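Local coordinates for alpha-fucosidase GH29 (Fusarium graminearum, PDB 4PSR), which hydrolyses alpha-L-fucosides as a glycoside hydrolase of family GH29, probably releasing alpha-1,6-linked fucose from the core of glycoprotein N-glycans, at residues K28-H34 against G337-I343; V284-G290 against Y299-A305; H34-T39 against S310-T314; F103-I109 against L154-L158. The contacts are given in a common frame with arbitrary orientation. Numbering follows the deposited sequence.

Contact 1. Residues K28-H34 against G337-I343; sequences KFGVYWH and GNMLLNI. With FUL (beta-L-fucopyranose), chain M.
This pairing closes the (beta/alpha)8 TIM barrel: the first strand, 29-33, lies beside the last, 337-343. The strands run parallel, 4.4 Å apart at closest approach and inclined by -30°. F29 pairs with M339 and W33 with I343. K28 leaves the preceding helix 22-27 with a positive phi of 71°. Its O accepts from M339 N at 2.9 Å. K28 NZ is hydrogen-bonded to R25 O, and water 1 also bridges it to G337 O. F29, chi1 t, sets CE1 3.7 Å from L341 CB. G30 N donates to M339 O (3.1 Å), and G30 O accepts from L341 N (2.8 Å). A beta carbon on G30 would crowd L340 CD1. V31 CG1 meets I343 CD1 at 4.0 Å on the helix-covered face with F29 and W33. Y32, chi1 p, turns its ring to the barrel interior, where L340 CD2 makes a CH-pi contact 3.7 Å from the ring centroid. Y32 N donates to L341 O and Y32 O accepts from I343 N, both at 2.9 Å. H34 ends the segment at the fucose site: ND1 donates to N342 OD1 at 2.8 Å, and NE2 is hydrogen-bonded to O4 of beta-L-fucopyranose at 2.7 Å.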
# COMPACT_ATOMS: atom_id res chain seq x y z
N LYS A 28 3.99 2.97 -8.03
CA LYS A 28 3.57 1.57 -7.88
C LYS A 28 4.16 0.78 -6.72
O LYS A 28 3.41 0.08 -6.03
CB LYS A 28 3.77 0.76 -9.14
CG LYS A 28 3.10 1.37 -10.40
CD LYS A 28 1.65 1.79 -10.18
CE LYS A 28 1.00 2.20 -11.47
NZ LYS A 28 -0.37 2.71 -11.25
N PHE A 29 5.47 0.87 -6.52
CA PHE A 29 6.20 -0.01 -5.62
C PHE A 29 7.13 0.81 -4.75
O PHE A 29 7.91 1.63 -5.25
CB PHE A 29 7.01 -1.04 -6.44
CG PHE A 29 7.84 -1.95 -5.59
CD1 PHE A 29 7.27 -2.78 -4.61
CD2 PHE A 29 9.22 -2.00 -5.77
CE1 PHE A 29 8.08 -3.62 -3.81
CE2 PHE A 29 10.02 -2.84 -4.98
CZ PHE A 29 9.44 -3.65 -4.01
N GLY A 30 6.99 0.64 -3.43
CA GLY A 30 7.89 1.23 -2.45
C GLY A 30 8.33 0.23 -1.41
O GLY A 30 7.80 -0.89 -1.33
N VAL A 31 9.33 0.60 -0.62
CA VAL A 31 9.86 -0.25 0.44
C VAL A 31 10.05 0.54 1.73
O VAL A 31 10.59 1.64 1.74
CB VAL A 31 11.21 -0.90 0.02
CG1 VAL A 31 11.85 -1.64 1.19
CG2 VAL A 31 11.01 -1.84 -1.16
N TYR A 32 9.64 -0.05 2.84
CA TYR A 32 9.93 0.50 4.16
C TYR A 32 10.37 -0.60 5.11
O TYR A 32 10.43 -1.76 4.72
CB TYR A 32 8.79 1.36 4.74
CG TYR A 32 7.50 0.72 5.28
CD1 TYR A 32 6.83 1.34 6.33
CD2 TYR A 32 6.94 -0.41 4.73
CE1 TYR A 32 5.66 0.84 6.82
CE2 TYR A 32 5.75 -0.93 5.22
CZ TYR A 32 5.12 -0.30 6.25
OH TYR A 32 3.90 -0.83 6.70
N TRP A 33 10.75 -0.22 6.32
CA TRP A 33 11.32 -1.18 7.24
C TRP A 33 10.92 -0.91 8.69
O TRP A 33 11.10 0.18 9.20
CB TRP A 33 12.87 -1.26 7.11
CG TRP A 33 13.56 0.05 6.94
CD1 TRP A 33 14.13 0.83 7.90
CD2 TRP A 33 13.83 0.69 5.70
NE1 TRP A 33 14.72 1.95 7.34
CE2 TRP A 33 14.53 1.89 5.99
CE3 TRP A 33 13.50 0.41 4.38
CZ2 TRP A 33 14.91 2.77 4.99
CZ3 TRP A 33 13.89 1.30 3.39
CH2 TRP A 33 14.58 2.46 3.70
N HIS A 34 10.40 -1.96 9.31
CA HIS A 34 10.13 -1.96 10.74
C HIS A 34 11.40 -2.36 11.48
O HIS A 34 11.60 -3.54 11.79
CB HIS A 34 8.99 -2.94 11.08
CG HIS A 34 7.61 -2.45 10.75
ND1 HIS A 34 7.16 -2.22 9.47
CD2 HIS A 34 6.56 -2.19 11.56
CE1 HIS A 34 5.90 -1.83 9.51
NE2 HIS A 34 5.51 -1.81 10.77
N GLY A 337 -4.02 0.40 -7.12
CA GLY A 337 -3.24 0.73 -5.94
C GLY A 337 -1.74 0.67 -6.10
O GLY A 337 -1.23 0.20 -7.12
N ASN A 338 -1.04 1.14 -5.07
CA ASN A 338 0.40 0.88 -4.87
C ASN A 338 0.61 -0.20 -3.80
O ASN A 338 -0.25 -0.38 -2.93
CB ASN A 338 1.16 2.13 -4.41
CG ASN A 338 1.31 3.18 -5.47
OD1 ASN A 338 1.10 2.96 -6.65
ND2 ASN A 338 1.68 4.38 -5.03
N MET A 339 1.77 -0.84 -3.82
CA MET A 339 2.19 -1.78 -2.78
C MET A 339 3.44 -1.27 -2.12
O MET A 339 4.47 -1.04 -2.79
CB MET A 339 2.45 -3.18 -3.36
CG MET A 339 2.61 -4.24 -2.26
SD MET A 339 2.82 -5.91 -2.86
CE MET A 339 4.53 -5.76 -3.22
N LEU A 340 3.38 -1.13 -0.80
CA LEU A 340 4.53 -0.73 0.01
C LEU A 340 5.01 -1.97 0.76
O LEU A 340 4.31 -2.51 1.64
CB LEU A 340 4.12 0.38 1.01
CG LEU A 340 5.17 0.78 2.05
CD1 LEU A 340 6.48 1.23 1.40
CD2 LEU A 340 4.60 1.87 2.99
N LEU A 341 6.20 -2.46 0.37
CA LEU A 341 6.77 -3.68 0.91
C LEU A 341 7.68 -3.45 2.09
O LEU A 341 8.64 -2.67 2.04
CB LEU A 341 7.54 -4.42 -0.19
CG LEU A 341 8.23 -5.72 0.20
CD1 LEU A 341 7.24 -6.80 0.62
CD2 LEU A 341 9.12 -6.20 -0.94
N ASN A 342 7.39 -4.17 3.18
CA ASN A 342 8.20 -4.09 4.39
C ASN A 342 9.32 -5.11 4.42
O ASN A 342 9.09 -6.29 4.08
CB ASN A 342 7.33 -4.27 5.64
CG ASN A 342 8.14 -4.36 6.89
OD1 ASN A 342 8.61 -3.35 7.39
ND2 ASN A 342 8.32 -5.56 7.41
N ILE A 343 10.52 -4.66 4.80
CA ILE A 343 11.67 -5.52 5.06
C ILE A 343 12.06 -5.41 6.53
O ILE A 343 11.63 -4.47 7.23
CB ILE A 343 12.86 -5.22 4.08
CG1 ILE A 343 13.44 -3.83 4.35
CG2 ILE A 343 12.36 -5.37 2.65
CD1 ILE A 343 14.65 -3.46 3.44
C1 FUL M . -0.32 -2.47 12.17
C2 FUL M . 0.66 -2.39 13.32
O2 FUL M . 0.04 -2.64 14.59
C3 FUL M . 1.73 -3.41 13.03
O3 FUL M . 2.64 -3.44 14.10
C4 FUL M . 2.40 -3.02 11.74
O4 FUL M . 3.06 -1.77 11.91
C5 FUL M . 1.35 -2.93 10.63
C6 FUL M . 1.92 -2.46 9.31
O5 FUL M . 0.28 -2.05 10.97
O1 FUL M . -1.39 -1.60 12.43
O HOH W 1 -2.26 1.03 -9.88

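Contact 2. Residues V284-G290 against Y299-A305; sequences VDDWERG and YWQTDDA
Strands 284-287 and 300-305 are the sixth and seventh of the TIM barrel. They run parallel, 4.5 Å apart at closest approach, crossing at -33°, with D286 beside Q301. At Y299, water 2 links the carbonyl O to D285 N. W300, chi1 p, brings CE3 to 4.0 Å from W287 CD1; the two indoles meet obliquely, and W300 NE1 is held by K335 O. Q301 carries the backbone pairing: its N donates to D285 O (3.0 Å) and its O accepts from W287 N (2.8 Å). Q301 NE2 also donates to D286 OD2 at 3.2 Å, while its OE1 is bonded to Y24. T302 OG1 donates to W287 O at 2.8 Å, and water 5 joins this hydroxyl to G290 N and D303 O. D303 OD2 lies only 2.5 Å from D286 OD1, so one of these acids probably holds a proton; D303 OD1 accepts from W224. D304 OD1 forms a salt bridge with R289 NE at 2.9 Å and accepts from A305 N. R289 is extended, all chi angles t, and A305 CB lies over one face of its guanidinium. G290, phi 103° and psi -29°, adopts a backbone suited to glycine. Strand 268-272 flanks 284-287, and strand 337-343 flanks 300-305; helix 22-27 touches V284 and Y299 through Y24.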
# COMPACT_ATOMS: atom_id res chain seq x y z
N VAL A 284 -4.78 9.12 1.46
CA VAL A 284 -4.87 7.87 0.72
C VAL A 284 -5.17 6.72 1.66
O VAL A 284 -4.47 6.53 2.67
CB VAL A 284 -3.56 7.61 -0.07
CG1 VAL A 284 -3.63 6.27 -0.80
CG2 VAL A 284 -3.34 8.74 -1.05
N ASP A 285 -6.21 5.94 1.36
CA ASP A 285 -6.57 4.77 2.16
C ASP A 285 -5.52 3.68 2.01
O ASP A 285 -5.12 3.33 0.88
CB ASP A 285 -7.91 4.15 1.69
CG ASP A 285 -9.13 4.98 2.03
OD1 ASP A 285 -9.02 6.18 2.34
OD2 ASP A 285 -10.23 4.39 1.89
N ASP A 286 -5.08 3.11 3.14
CA ASP A 286 -4.08 2.05 3.17
C ASP A 286 -4.77 0.77 3.64
O ASP A 286 -5.16 0.63 4.81
CB ASP A 286 -2.95 2.46 4.10
CG ASP A 286 -1.84 1.47 4.16
OD1 ASP A 286 -1.27 1.29 5.27
OD2 ASP A 286 -1.50 0.89 3.11
N TRP A 287 -5.01 -0.13 2.71
CA TRP A 287 -5.74 -1.35 3.00
C TRP A 287 -4.92 -2.36 3.75
O TRP A 287 -3.69 -2.40 3.63
CB TRP A 287 -6.18 -1.99 1.69
CG TRP A 287 -7.40 -1.35 1.12
CD1 TRP A 287 -7.50 -0.09 0.63
CD2 TRP A 287 -8.70 -1.92 1.01
NE1 TRP A 287 -8.78 0.16 0.20
CE2 TRP A 287 -9.54 -0.95 0.44
CE3 TRP A 287 -9.24 -3.17 1.34
CZ2 TRP A 287 -10.89 -1.19 0.18
CZ3 TRP A 287 -10.59 -3.39 1.10
CH2 TRP A 287 -11.39 -2.42 0.51
N GLU A 288 -5.63 -3.21 4.49
CA GLU A 288 -5.03 -4.32 5.22
C GLU A 288 -4.25 -5.23 4.27
O GLU A 288 -4.55 -5.31 3.09
CB GLU A 288 -6.12 -5.14 5.93
CG GLU A 288 -7.10 -5.81 4.99
CD GLU A 288 -8.43 -6.14 5.67
OE1 GLU A 288 -8.41 -6.50 6.87
OE2 GLU A 288 -9.48 -6.02 5.01
N ARG A 289 -3.29 -5.97 4.82
CA ARG A 289 -2.43 -6.83 4.01
C ARG A 289 -3.22 -7.76 3.08
O ARG A 289 -4.21 -8.38 3.47
CB ARG A 289 -1.51 -7.62 4.93
CG ARG A 289 -0.34 -8.26 4.24
CD ARG A 289 0.50 -8.93 5.28
NE ARG A 289 1.61 -9.63 4.68
CZ ARG A 289 2.54 -10.25 5.40
NH1 ARG A 289 2.44 -10.23 6.72
NH2 ARG A 289 3.54 -10.87 4.79
N GLY A 290 -2.78 -7.84 1.83
CA GLY A 290 -3.53 -8.55 0.80
C GLY A 290 -4.27 -7.60 -0.11
O GLY A 290 -4.52 -7.92 -1.27
N TYR A 299 -7.74 6.04 -6.01
CA TYR A 299 -6.40 5.44 -5.83
C TYR A 299 -6.09 5.18 -4.36
O TYR A 299 -6.31 6.04 -3.50
CB TYR A 299 -5.34 6.38 -6.43
CG TYR A 299 -4.14 5.62 -6.94
CD1 TYR A 299 -4.09 5.15 -8.26
CD2 TYR A 299 -3.08 5.29 -6.09
CE1 TYR A 299 -3.02 4.40 -8.70
CE2 TYR A 299 -2.00 4.53 -6.54
CZ TYR A 299 -2.00 4.09 -7.84
OH TYR A 299 -0.99 3.33 -8.31
N TRP A 300 -5.55 4.00 -4.07
CA TRP A 300 -5.32 3.53 -2.71
C TRP A 300 -3.94 2.87 -2.62
O TRP A 300 -3.20 2.77 -3.64
CB TRP A 300 -6.45 2.53 -2.29
CG TRP A 300 -6.60 1.44 -3.29
CD1 TRP A 300 -7.35 1.49 -4.42
CD2 TRP A 300 -5.89 0.19 -3.33
NE1 TRP A 300 -7.16 0.33 -5.16
CE2 TRP A 300 -6.25 -0.46 -4.52
CE3 TRP A 300 -4.98 -0.43 -2.48
CZ2 TRP A 300 -5.75 -1.72 -4.87
CZ3 TRP A 300 -4.46 -1.67 -2.83
CH2 TRP A 300 -4.86 -2.30 -4.03
N GLN A 301 -3.54 2.41 -1.45
CA GLN A 301 -2.33 1.58 -1.34
C GLN A 301 -2.55 0.50 -0.31
O GLN A 301 -3.59 0.50 0.38
CB GLN A 301 -1.06 2.40 -1.06
CG GLN A 301 -0.94 2.98 0.36
CD GLN A 301 0.50 3.16 0.77
OE1 GLN A 301 1.22 4.00 0.20
NE2 GLN A 301 0.96 2.31 1.68
N THR A 302 -1.59 -0.40 -0.20
CA THR A 302 -1.59 -1.44 0.81
C THR A 302 -0.14 -1.72 1.19
O THR A 302 0.79 -1.40 0.44
CB THR A 302 -2.36 -2.67 0.34
OG1 THR A 302 -2.47 -3.63 1.39
CG2 THR A 302 -1.65 -3.33 -0.82
N ASP A 303 0.05 -2.33 2.35
CA ASP A 303 1.38 -2.74 2.80
C ASP A 303 1.52 -4.26 2.78
O ASP A 303 0.56 -4.98 3.07
CB ASP A 303 1.67 -2.25 4.22
CG ASP A 303 1.17 -0.86 4.44
OD1 ASP A 303 1.63 0.06 3.75
OD2 ASP A 303 0.26 -0.71 5.31
N ASP A 304 2.70 -4.77 2.46
CA ASP A 304 2.96 -6.20 2.51
C ASP A 304 4.33 -6.40 3.15
O ASP A 304 4.97 -5.44 3.54
CB ASP A 304 2.91 -6.83 1.13
CG ASP A 304 2.27 -8.21 1.16
OD1 ASP A 304 2.66 -9.05 2.01
OD2 ASP A 304 1.37 -8.45 0.33
N ALA A 305 4.79 -7.65 3.26
CA ALA A 305 6.05 -7.93 3.95
C ALA A 305 6.67 -9.19 3.40
O ALA A 305 5.95 -10.10 3.00
CB ALA A 305 5.78 -8.06 5.44
O HOH W 2 -7.83 6.16 -1.14
O HOH W 3 -1.64 -2.67 5.46
O HOH W 4 3.42 -11.41 2.13
O HOH W 5 -1.16 -5.98 1.31

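Contact 3. Residues H34-T39 against S310-T314; sequences HWGAFT and SWSYT. With FUL (beta-L-fucopyranose), chain M.
The fucose pocket is lined here by two loops at the C-terminal end of the barrel strands. H34 and W311 both border the bound beta-L-fucopyranose. H34, chi1 m, is hydrogen-bonded through NE2 to sugar O4 at 2.7 Å. The W311 ring lies with one face against the sugar methyl, W311 CZ2 to C6 3.6 Å. Between the two residues, W311 CB makes a CH-pi contact over the H34 ring, 3.7 Å from its centroid. Behind them the loops are tied by hydroxyls. T39 OG1 and S312 OG are hydrogen-bonded at 2.9 Å, and S312 OG also meets the F38 ring edge, 3.6 Å from CD1. T39 OG1 accepts from G36 N at 3.1 Å, and T39 N donates to G36 O at 2.9 Å, closing a tight turn. Water 6 bridges H34 O and Y313 N, 2.8 Å from each. The 34-39 segment follows strand 29-33 and precedes helix 48-51; 310-314 lies between strand 300-305 and helix 322-334.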
# COMPACT_ATOMS: atom_id res chain seq x y z
N HIS A 34 10.40 -1.96 9.31
CA HIS A 34 10.13 -1.96 10.74
C HIS A 34 11.40 -2.36 11.48
O HIS A 34 11.60 -3.54 11.79
CB HIS A 34 8.99 -2.94 11.08
CG HIS A 34 7.61 -2.45 10.75
ND1 HIS A 34 7.16 -2.22 9.47
CD2 HIS A 34 6.56 -2.19 11.56
CE1 HIS A 34 5.90 -1.83 9.51
NE2 HIS A 34 5.51 -1.81 10.77
N TRP A 35 12.20 -1.37 11.82
CA TRP A 35 13.46 -1.60 12.51
C TRP A 35 13.58 -0.58 13.60
O TRP A 35 13.49 0.62 13.35
CB TRP A 35 14.63 -1.45 11.54
CG TRP A 35 15.99 -1.70 12.13
CD1 TRP A 35 16.44 -2.85 12.70
CD2 TRP A 35 17.05 -0.76 12.21
NE1 TRP A 35 17.73 -2.68 13.13
CE2 TRP A 35 18.13 -1.40 12.83
CE3 TRP A 35 17.19 0.57 11.82
CZ2 TRP A 35 19.35 -0.76 13.05
CZ3 TRP A 35 18.41 1.21 12.02
CH2 TRP A 35 19.47 0.54 12.63
N GLY A 36 13.78 -1.04 14.83
CA GLY A 36 13.89 -0.11 15.95
C GLY A 36 14.17 -0.82 17.26
O GLY A 36 14.56 -1.96 17.26
N ALA A 37 13.95 -0.11 18.37
CA ALA A 37 14.17 -0.72 19.67
C ALA A 37 13.23 -1.89 19.91
O ALA A 37 13.55 -2.79 20.67
CB ALA A 37 14.02 0.31 20.78
N PHE A 38 12.10 -1.92 19.21
CA PHE A 38 11.17 -3.05 19.30
C PHE A 38 11.77 -4.31 18.68
O PHE A 38 11.29 -5.41 18.94
CB PHE A 38 9.82 -2.73 18.64
CG PHE A 38 9.94 -2.15 17.25
CD1 PHE A 38 10.21 -2.97 16.15
CD2 PHE A 38 9.82 -0.79 17.06
CE1 PHE A 38 10.36 -2.42 14.88
CE2 PHE A 38 9.96 -0.23 15.77
CZ PHE A 38 10.24 -1.06 14.70
N THR A 39 12.83 -4.16 17.89
CA THR A 39 13.50 -5.30 17.29
C THR A 39 14.51 -5.96 18.25
O THR A 39 14.96 -7.08 18.01
CB THR A 39 14.25 -4.87 15.98
OG1 THR A 39 13.38 -4.06 15.17
CG2 THR A 39 14.73 -6.07 15.19
N SER A 310 6.27 -12.00 11.63
CA SER A 310 6.11 -10.56 11.96
C SER A 310 6.66 -9.46 11.01
O SER A 310 7.28 -9.81 10.01
CB SER A 310 6.69 -10.45 13.37
OG SER A 310 7.71 -9.52 13.55
N TRP A 311 6.41 -8.19 11.29
CA TRP A 311 6.96 -7.06 10.50
C TRP A 311 8.43 -6.78 10.86
O TRP A 311 9.18 -6.20 10.07
CB TRP A 311 6.12 -5.77 10.64
CG TRP A 311 4.71 -5.94 10.20
CD1 TRP A 311 3.70 -6.48 10.94
CD2 TRP A 311 4.13 -5.60 8.93
NE1 TRP A 311 2.55 -6.50 10.22
CE2 TRP A 311 2.78 -5.96 8.98
CE3 TRP A 311 4.63 -5.01 7.76
CZ2 TRP A 311 1.91 -5.77 7.91
CZ3 TRP A 311 3.77 -4.80 6.70
CH2 TRP A 311 2.43 -5.20 6.77
N SER A 312 8.85 -7.20 12.05
CA SER A 312 10.20 -6.95 12.55
C SER A 312 10.95 -8.29 12.71
O SER A 312 10.35 -9.33 12.92
CB SER A 312 10.08 -6.20 13.86
OG SER A 312 11.33 -5.99 14.50
N TYR A 313 12.27 -8.27 12.54
CA TYR A 313 13.07 -9.48 12.59
C TYR A 313 12.92 -10.21 13.91
O TYR A 313 13.03 -9.62 14.96
CB TYR A 313 14.56 -9.14 12.36
CG TYR A 313 15.41 -10.38 12.39
CD1 TYR A 313 15.56 -11.15 11.23
CD2 TYR A 313 16.04 -10.82 13.55
CE1 TYR A 313 16.28 -12.33 11.24
CE2 TYR A 313 16.77 -12.01 13.54
CZ TYR A 313 16.87 -12.73 12.37
OH TYR A 313 17.59 -13.91 12.34
N THR A 314 12.73 -11.52 13.81
CA THR A 314 12.74 -12.39 14.99
C THR A 314 13.60 -13.61 14.68
O THR A 314 13.71 -14.05 13.53
CB THR A 314 11.30 -12.83 15.37
OG1 THR A 314 10.70 -13.56 14.29
CG2 THR A 314 10.43 -11.62 15.70
C1 FUL M . -0.32 -2.47 12.17
C2 FUL M . 0.66 -2.39 13.32
O2 FUL M . 0.04 -2.64 14.59
C3 FUL M . 1.73 -3.41 13.03
O3 FUL M . 2.64 -3.44 14.10
C4 FUL M . 2.40 -3.02 11.74
O4 FUL M . 3.06 -1.77 11.91
C5 FUL M . 1.35 -2.93 10.63
C6 FUL M . 1.92 -2.46 9.31
O5 FUL M . 0.28 -2.05 10.97
O1 FUL M . -1.39 -1.60 12.43
O HOH W 6 13.21 -5.80 11.51

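Contact 4. Residues F103-I109 against L154-L158; sequences FDPEAII and LWADL
W155 spreads its indole over the start of helix 105-114, in contact with F103, P105, I108 and I109. The F103 ring turns an edge to the indole face in an offset edge-to-face pair: F103 CE1 is 3.7 Å from W155 CZ2, centroids are 5.6 Å apart and planes meet at 69°. W155 takes chi1 m and chi2 123°. Its CZ3 lies 3.6 Å from P105 CB, its CE3 3.7 Å from I109 CD1, and its CH2 4.0 Å from I108 CD1. One turn later L158, chi1 m and chi2 t, sets CD1 3.7 Å from P105 CB and 3.6 Å from E106 N. I109, m at both chi angles, packs CG1 3.8 Å from L158 CB. No hydrogen bond crosses the contact. The short helical segments 105-109 and 154-158 approach to 10.0 Å and cross at -46°, with P105 nearest W155 and E106 nearest L158 by CA. D104 is the N-cap of the first helix: its OD1 accepts from A107 N at 3.2 Å. Further in, the W155 ring meets W33 of the first barrel strand. This is the apolar packing of neighbouring helices in the outer layer of a TIM barrel, here the helices preceding the second and third strands.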
# COMPACT_ATOMS: atom_id res chain seq x y z
N PHE A 103 26.18 -2.44 10.89
CA PHE A 103 25.09 -1.65 10.33
C PHE A 103 25.60 -0.83 9.13
O PHE A 103 26.37 0.12 9.29
CB PHE A 103 24.47 -0.77 11.43
CG PHE A 103 23.44 0.23 10.94
CD1 PHE A 103 22.43 -0.14 10.07
CD2 PHE A 103 23.45 1.52 11.42
CE1 PHE A 103 21.50 0.81 9.66
CE2 PHE A 103 22.52 2.44 11.02
CZ PHE A 103 21.54 2.09 10.14
N ASP A 104 25.13 -1.18 7.94
CA ASP A 104 25.58 -0.56 6.69
C ASP A 104 24.38 0.04 5.96
O ASP A 104 23.84 -0.55 5.03
CB ASP A 104 26.27 -1.60 5.82
CG ASP A 104 27.03 -0.99 4.64
OD1 ASP A 104 26.82 0.19 4.28
OD2 ASP A 104 27.81 -1.77 4.03
N PRO A 105 23.91 1.20 6.43
CA PRO A 105 22.70 1.75 5.80
C PRO A 105 22.88 2.06 4.31
O PRO A 105 21.93 1.91 3.54
CB PRO A 105 22.41 3.00 6.63
CG PRO A 105 23.69 3.35 7.26
CD PRO A 105 24.37 2.04 7.54
N GLU A 106 24.06 2.48 3.87
CA GLU A 106 24.25 2.75 2.44
C GLU A 106 24.05 1.49 1.60
O GLU A 106 23.36 1.54 0.58
CB GLU A 106 25.62 3.36 2.16
CG GLU A 106 25.69 3.80 0.73
CD GLU A 106 26.66 4.92 0.50
OE1 GLU A 106 27.44 5.24 1.43
OE2 GLU A 106 26.62 5.48 -0.61
N ALA A 107 24.58 0.36 2.06
CA ALA A 107 24.39 -0.89 1.34
C ALA A 107 22.89 -1.26 1.27
O ALA A 107 22.40 -1.70 0.22
CB ALA A 107 25.20 -2.03 1.99
N ILE A 108 22.18 -1.07 2.38
CA ILE A 108 20.76 -1.39 2.40
C ILE A 108 20.01 -0.52 1.41
O ILE A 108 19.19 -1.00 0.67
CB ILE A 108 20.18 -1.29 3.81
CG1 ILE A 108 20.73 -2.46 4.64
CG2 ILE A 108 18.65 -1.30 3.78
CD1 ILE A 108 20.47 -2.31 6.13
N ILE A 109 20.31 0.78 1.38
CA ILE A 109 19.62 1.64 0.42
C ILE A 109 19.96 1.30 -1.04
O ILE A 109 19.11 1.40 -1.88
CB ILE A 109 19.81 3.12 0.75
CG1 ILE A 109 19.18 3.43 2.12
CG2 ILE A 109 19.16 4.02 -0.30
CD1 ILE A 109 17.68 3.02 2.32
N LEU A 154 19.75 9.83 8.72
CA LEU A 154 20.70 9.00 7.96
C LEU A 154 19.95 8.30 6.80
O LEU A 154 20.39 8.31 5.64
CB LEU A 154 21.26 7.92 8.91
CG LEU A 154 22.65 7.32 9.01
CD1 LEU A 154 23.77 8.22 8.57
CD2 LEU A 154 22.82 6.97 10.48
N TRP A 155 18.82 7.66 7.11
CA TRP A 155 18.05 7.00 6.07
C TRP A 155 17.56 7.98 5.03
O TRP A 155 17.66 7.71 3.82
CB TRP A 155 16.84 6.27 6.64
CG TRP A 155 17.09 5.03 7.48
CD1 TRP A 155 16.68 4.85 8.76
CD2 TRP A 155 17.77 3.83 7.10
NE1 TRP A 155 17.04 3.61 9.19
CE2 TRP A 155 17.74 2.97 8.21
CE3 TRP A 155 18.41 3.40 5.94
CZ2 TRP A 155 18.27 1.67 8.17
CZ3 TRP A 155 18.96 2.12 5.91
CH2 TRP A 155 18.89 1.28 7.03
N ALA A 156 17.02 9.11 5.49
CA ALA A 156 16.44 10.07 4.56
C ALA A 156 17.48 10.61 3.60
O ALA A 156 17.24 10.70 2.40
CB ALA A 156 15.78 11.22 5.32
N ASP A 157 18.65 10.97 4.13
CA ASP A 157 19.71 11.49 3.27
C ASP A 157 20.13 10.47 2.22
O ASP A 157 20.32 10.80 1.04
CB ASP A 157 20.91 11.93 4.10
CG ASP A 157 20.66 13.22 4.90
OD1 ASP A 157 19.61 13.89 4.73
OD2 ASP A 157 21.53 13.57 5.72
N LEU A 158 20.23 9.21 2.62
CA LEU A 158 20.56 8.15 1.67
C LEU A 158 19.50 7.90 0.62
O LEU A 158 19.84 7.67 -0.55
CB LEU A 158 20.94 6.84 2.38
CG LEU A 158 22.26 6.90 3.16
CD1 LEU A 158 22.42 5.70 4.08
CD2 LEU A 158 23.43 6.95 2.20

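Contacts 1 and 2 lie in the barrel wall, and contact 1 is wholly buried. Strands 337-343 and 300-305 are neighbours there, probably hydrogen-bonded, N342 N to D304 O at 2.8 Å. Both contacts rest on parallel backbone bonds, but contact 2 adds acids, a salt bridge and more water. Contact 3 lies in loops at the C-terminal end of the barrel strands, beside the sugar. It shares H34 with contact 1, and W311 O accepts from N342 ND2. Contact 4 lies farthest from the chain centre, in the helical layer, and is purely apolar between its segments. W33 bridges to it from contact 1, and W35 from contact 3. Contacts 2 and 4 do not touch.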